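Putative uncharacterized protein ST0493 (Sulfolobus tokodaii, PDB 2RBG) is of unknown function but belongs to the DUF5751 family and folds as a parallel beta sheet flanked by helices. Local coordinates at residues L90-D95 with K104-L109. Residues are numbered along the deposited sequence; the frame is centred on the assembly and turned at random.
Sequences LLVYCD and KIVDNL
Val92 and Val106 meet through methyl groups alone: CG2 of Val106 settles against the fork of Val92, 3.9 Å from Val92 CG1 and equally near its CG2. The two side chains approach at a slant. Val106 has CG1 opposite its own backbone N (chi1 176°), which leaves CG2 as the branch that reaches the strand. Two residues earlier on the strand, Leu90 and Leu109 extend toward each other tip to tip, with Leu90 CD2 3.8 Å from Leu109 CD1. Leu109 CD1 also lies 4.1 Å from Leu90 CD1, so it faces both ends of the leucine fork. All four residues are buried, yet the backbones stay well apart, with 8.1 Å between the CA atoms of Val92 and Val106.

Behind this first shell, the backbone hydrogen bond from Leu109 N to Val106 O, 3.1 Å, holds Leu109 close to Val106. Leu109 also touches Leu9 of strand 6-11, and Val106 rests on Arg123. Strand 89-94 is pinned between strands 6-11 and 117-121, and Cys94 is joined to Cys122 by a disulfide. Leu91 and Tyr93 instead pack on helix 17-31. Such division of a strand's residues between two helical layers marks an alpha/beta/alpha sandwich, and here helix 99-107 lies in the beta-alpha-beta crossover linking parallel strands 89-94 and 117-121.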
loop_
_atom_site.group_PDB
_atom_site.type_symbol
_atom_site.label_atom_id
_atom_site.label_comp_id
_atom_site.label_asym_id
_atom_site.label_seq_id
_atom_site.Cartn_x
_atom_site.Cartn_y
_atom_site.Cartn_z
ATOM N N LEU A 90 1.850 -9.683 -11.150
ATOM C CA LEU A 90 3.019 -9.412 -10.320
ATOM C C LEU A 90 2.689 -8.942 -8.908
ATOM O O LEU A 90 1.837 -8.076 -8.719
ATOM C CB LEU A 90 3.892 -8.353 -10.997
ATOM C CG LEU A 90 5.119 -7.857 -10.229
ATOM C CD1 LEU A 90 6.130 -8.986 -10.089
ATOM C CD2 LEU A 90 5.741 -6.678 -10.964
ATOM N N LEU A 91 3.379 -9.519 -7.928
ATOM C CA LEU A 91 3.231 -9.147 -6.521
ATOM C C LEU A 91 4.633 -8.842 -6.009
ATOM O O LEU A 91 5.565 -9.616 -6.243
ATOM C CB LEU A 91 2.611 -10.288 -5.710
ATOM C CG LEU A 91 1.124 -10.556 -5.967
ATOM C CD1 LEU A 91 0.686 -11.803 -5.206
ATOM C CD2 LEU A 91 0.303 -9.344 -5.525
ATOM N N VAL A 92 4.784 -7.716 -5.318
ATOM C CA VAL A 92 6.088 -7.306 -4.802
ATOM C C VAL A 92 6.050 -7.004 -3.306
ATOM O O VAL A 92 5.188 -6.256 -2.844
ATOM C CB VAL A 92 6.595 -6.046 -5.547
ATOM C CG1 VAL A 92 7.893 -5.555 -4.928
ATOM C CG2 VAL A 92 6.792 -6.362 -7.026
ATOM N N TYR A 93 6.996 -7.574 -2.563
ATOM C CA TYR A 93 7.072 -7.362 -1.116
ATOM C C TYR A 93 8.494 -7.137 -0.619
ATOM O O TYR A 93 9.430 -7.807 -1.056
ATOM C CB TYR A 93 6.518 -8.572 -0.366
ATOM C CG TYR A 93 5.142 -8.996 -0.798
ATOM C CD1 TYR A 93 4.003 -8.476 -0.183
ATOM C CD2 TYR A 93 4.978 -9.910 -1.836
ATOM C CE1 TYR A 93 2.731 -8.861 -0.595
ATOM C CE2 TYR A 93 3.720 -10.297 -2.254
ATOM C CZ TYR A 93 2.598 -9.771 -1.632
ATOM O OH TYR A 93 1.352 -10.169 -2.050
ATOM N N CYS A 94 8.642 -6.207 0.317
ATOM C CA CYS A 94 9.943 -5.928 0.913
ATOM C C CYS A 94 9.749 -5.136 2.197
ATOM O O CYS A 94 8.645 -4.661 2.481
ATOM C CB CYS A 94 10.822 -5.105 -0.043
ATOM S SG CYS A 94 10.494 -3.306 -0.054
ATOM N N ASP A 95 10.810 -5.036 2.991
ATOM C CA ASP A 95 10.775 -4.220 4.196
ATOM C C ASP A 95 11.796 -3.109 3.944
ATOM O O ASP A 95 12.494 -3.131 2.933
ATOM C CB ASP A 95 11.110 -5.018 5.473
ATOM C CG ASP A 95 12.256 -5.998 5.295
ATOM O OD1 ASP A 95 13.097 -5.807 4.396
ATOM O OD2 ASP A 95 12.317 -6.963 6.090
ATOM N N LYS A 104 15.189 -1.896 -7.241
ATOM C CA LYS A 104 16.052 -2.025 -8.410
ATOM C C LYS A 104 15.631 -3.223 -9.256
ATOM O O LYS A 104 15.582 -3.138 -10.484
ATOM C CB LYS A 104 17.512 -2.178 -7.976
ATOM C CG LYS A 104 18.493 -2.311 -9.132
ATOM C CD LYS A 104 19.940 -2.267 -8.646
ATOM C CE LYS A 104 20.232 -3.367 -7.632
ATOM N NZ LYS A 104 21.650 -3.348 -7.166
ATOM N N ILE A 105 15.326 -4.338 -8.597
ATOM C CA ILE A 105 14.899 -5.544 -9.299
ATOM C C ILE A 105 13.627 -5.254 -10.093
ATOM O O ILE A 105 13.519 -5.620 -11.263
ATOM C CB ILE A 105 14.624 -6.708 -8.314
ATOM C CG1 ILE A 105 15.921 -7.121 -7.618
ATOM C CG2 ILE A 105 14.038 -7.905 -9.059
ATOM C CD1 ILE A 105 15.753 -8.269 -6.642
ATOM N N VAL A 106 12.664 -4.599 -9.451
ATOM C CA VAL A 106 11.411 -4.265 -10.116
ATOM C C VAL A 106 11.663 -3.407 -11.353
ATOM O O VAL A 106 11.042 -3.614 -12.395
ATOM C CB VAL A 106 10.452 -3.511 -9.167
ATOM C CG1 VAL A 106 9.200 -3.088 -9.920
ATOM C CG2 VAL A 106 10.079 -4.406 -7.994
ATOM N N ASP A 107 12.582 -2.450 -11.240
ATOM C CA ASP A 107 12.898 -1.579 -12.368
ATOM C C ASP A 107 13.424 -2.361 -13.567
ATOM O O ASP A 107 13.267 -1.928 -14.708
ATOM C CB ASP A 107 13.947 -0.528 -11.982
ATOM C CG ASP A 107 13.442 0.463 -10.955
ATOM O OD1 ASP A 107 12.250 0.832 -11.011
ATOM O OD2 ASP A 107 14.248 0.892 -10.100
ATOM N N ASN A 108 14.053 -3.504 -13.308
ATOM C CA ASN A 108 14.618 -4.313 -14.385
ATOM C C ASN A 108 13.731 -5.443 -14.899
ATOM O O ASN A 108 14.161 -6.233 -15.736
ATOM C CB ASN A 108 15.972 -4.889 -13.961
ATOM C CG ASN A 108 17.052 -3.829 -13.870
ATOM O OD1 ASN A 108 17.046 -2.990 -12.967
ATOM N ND2 ASN A 108 17.984 -3.857 -14.815
ATOM N N LEU A 109 12.500 -5.529 -14.405
ATOM C CA LEU A 109 11.589 -6.574 -14.867
ATOM C C LEU A 109 11.042 -6.196 -16.233
ATOM O O LEU A 109 11.006 -5.018 -16.588
ATOM C CB LEU A 109 10.413 -6.736 -13.901
ATOM C CG LEU A 109 10.700 -7.257 -12.494
ATOM C CD1 LEU A 109 9.421 -7.193 -11.668
ATOM C CD2 LEU A 109 11.225 -8.684 -12.563
#